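Local coordinates for protein erythromycin dehydratase (Saccharopolyspora erythraea, PDB 3EL6) that probably catalyses dehydration of beta-hydroxyacyl intermediates carried on acyl carrier protein during assembly of the erythromycin polyketide, at residues P195-L200 and V233-S238. Numbering follows the deposited sequence.
Sequences PSFQAL and VAQTLS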
loop_
_atom_site.group_PDB
_atom_site.type_symbol
_atom_site.label_atom_id
_atom_site.label_comp_id
_atom_site.label_asym_id
_atom_site.label_seq_id
_atom_site.Cartn_x
_atom_site.Cartn_y
_atom_site.Cartn_z
ATOM N N PRO A 195 6.388 -1.166 36.834
ATOM C CA PRO A 195 6.389 -2.639 37.062
ATOM C C PRO A 195 6.231 -3.486 35.759
ATOM O O PRO A 195 6.767 -4.569 35.668
ATOM C CB PRO A 195 5.180 -2.863 38.008
ATOM C CG PRO A 195 5.147 -1.553 38.809
ATOM C CD PRO A 195 5.524 -0.444 37.805
ATOM N N SER A 196 5.452 -3.020 34.796
ATOM C CA SER A 196 5.246 -3.800 33.594
ATOM C C SER A 196 6.599 -4.102 32.886
ATOM O O SER A 196 6.785 -5.190 32.334
ATOM C CB SER A 196 4.236 -3.105 32.669
ATOM O OG SER A 196 4.703 -1.804 32.312
ATOM N N PHE A 197 7.526 -3.151 32.948
ATOM C CA PHE A 197 8.838 -3.248 32.324
ATOM C C PHE A 197 9.940 -3.769 33.233
ATOM O O PHE A 197 11.075 -3.936 32.771
ATOM C CB PHE A 197 9.278 -1.875 31.805
ATOM C CG PHE A 197 8.656 -1.523 30.478
ATOM C CD1 PHE A 197 9.334 -1.780 29.286
ATOM C CD2 PHE A 197 7.381 -0.991 30.409
ATOM C CE1 PHE A 197 8.747 -1.485 28.028
ATOM C CE2 PHE A 197 6.777 -0.696 29.160
ATOM C CZ PHE A 197 7.471 -0.945 27.973
ATOM N N GLN A 198 9.609 -4.026 34.511
ATOM C CA GLN A 198 10.616 -4.503 35.457
ATOM C C GLN A 198 10.722 -6.011 35.305
ATOM O O GLN A 198 10.483 -6.794 36.242
ATOM C CB GLN A 198 10.200 -4.058 36.862
ATOM C CG GLN A 198 10.215 -2.570 36.955
ATOM C CD GLN A 198 9.809 -2.060 38.312
ATOM O OE1 GLN A 198 9.684 -2.856 39.251
ATOM N NE2 GLN A 198 9.562 -0.755 38.421
ATOM N N ALA A 199 11.160 -6.460 34.128
ATOM C CA ALA A 199 11.016 -7.854 33.753
ATOM C C ALA A 199 12.324 -8.649 33.878
ATOM O O ALA A 199 12.338 -9.821 33.556
ATOM C CB ALA A 199 10.478 -7.978 32.288
ATOM N N LEU A 200 13.406 -8.006 34.305
ATOM C CA LEU A 200 14.645 -8.763 34.652
ATOM C C LEU A 200 14.391 -9.482 35.985
ATOM O O LEU A 200 14.210 -8.807 36.993
ATOM C CB LEU A 200 15.815 -7.790 34.767
ATOM C CG LEU A 200 16.248 -7.135 33.460
ATOM C CD1 LEU A 200 17.334 -6.053 33.784
ATOM C CD2 LEU A 200 16.871 -8.141 32.503
ATOM N N VAL A 233 14.578 -7.963 27.328
ATOM C CA VAL A 233 15.778 -8.621 26.755
ATOM C C VAL A 233 16.893 -7.637 26.454
ATOM O O VAL A 233 18.043 -7.876 26.821
ATOM C CB VAL A 233 15.421 -9.387 25.469
ATOM C CG1 VAL A 233 16.660 -9.825 24.741
ATOM C CG2 VAL A 233 14.534 -10.564 25.815
ATOM N N ALA A 234 16.567 -6.526 25.799
ATOM C CA ALA A 234 17.533 -5.465 25.569
ATOM C C ALA A 234 18.029 -4.835 26.856
ATOM O O ALA A 234 19.171 -4.312 26.934
ATOM C CB ALA A 234 16.904 -4.375 24.632
ATOM N N GLN A 235 17.184 -4.850 27.886
ATOM C CA GLN A 235 17.651 -4.326 29.190
ATOM C C GLN A 235 18.874 -5.057 29.734
ATOM O O GLN A 235 19.581 -4.493 30.545
ATOM C CB GLN A 235 16.546 -4.319 30.239
ATOM C CG GLN A 235 15.464 -3.251 30.062
ATOM C CD GLN A 235 14.388 -3.461 31.124
ATOM O OE1 GLN A 235 14.727 -3.769 32.265
ATOM N NE2 GLN A 235 13.095 -3.395 30.732
ATOM N N THR A 236 19.129 -6.277 29.272
ATOM C CA THR A 236 20.276 -6.992 29.796
ATOM C C THR A 236 21.572 -6.221 29.495
ATOM O O THR A 236 22.601 -6.428 30.172
ATOM C CB THR A 236 20.365 -8.421 29.304
ATOM O OG1 THR A 236 20.565 -8.415 27.885
ATOM C CG2 THR A 236 19.044 -9.220 29.618
ATOM N N LEU A 237 21.561 -5.351 28.466
ATOM C CA LEU A 237 22.772 -4.606 28.136
ATOM C C LEU A 237 23.172 -3.667 29.266
ATOM O O LEU A 237 24.349 -3.273 29.362
ATOM C CB LEU A 237 22.620 -3.797 26.832
ATOM C CG LEU A 237 23.006 -4.600 25.553
ATOM C CD1 LEU A 237 22.191 -5.827 25.363
ATOM C CD2 LEU A 237 22.947 -3.709 24.245
ATOM N N SER A 238 22.217 -3.287 30.114
ATOM C CA SER A 238 22.529 -2.420 31.237
ATOM C C SER A 238 23.317 -3.134 32.351
ATOM O O SER A 238 23.897 -2.470 33.219
ATOM C CB SER A 238 21.258 -1.783 31.812
ATOM O OG SER A 238 20.525 -2.722 32.611
#
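Leu-200 and Thr-236 bring the two backbones closest, CA to CA 7.6 Å, where the loop ending in strand 200-206 runs past helix 227-235 and the helical turn that continues it. Gln-235 reaches across from the helix to Phe-197, extended beyond CG, with CG anti to its carbonyl carbon (chi1 -73°). Its NE2 gives a hydrogen bond to Phe-197 O, 2.9 Å and nearly straight (N-H...O 174°). The acceptor lies in the amide plane of the glutamine, and the donor lies in the carbonyl plane of Phe-197. That carbonyl also closes the inverse gamma turn centred on Gln-198, through a weak bond from Ala-199 N. NE2 further bonds Asp-231 OD2, while OE1 takes a hydrogen bond from Tyr-183 OH, which in turn accepts from Leu-200 N. With both ends of the amide engaged, its rotation is fixed in a buried setting.

Leu-200 lies obliquely over the same side chain: its CD1 rests against Gln-235 CB and 3.8 Å from Gln-235 OE1. Leu-200 CD2 meets Thr-236 CG2 at 3.8 Å. The threonine presents that methyl, anti to the carbonyl carbon and beside the backbone N, because OG1 sits between the backbone N and the carbonyl carbon and turns back to bond Val-233 O (2.8 Å).

Asp-231 and Gln-235 match the DxxxQ pattern of polyketide dehydratases and Phe-197 belongs to the YGPxF segment, so the contact is consistent with positioning Asp-231 near the active site. The Phe-197 ring packs against His-69 at about 45°, helix 182-188 lies alongside with His-182 touching Leu-200, and Thr-236 and Val-233 settle onto strands 266-273 and 278-284 of the double hotdog fold.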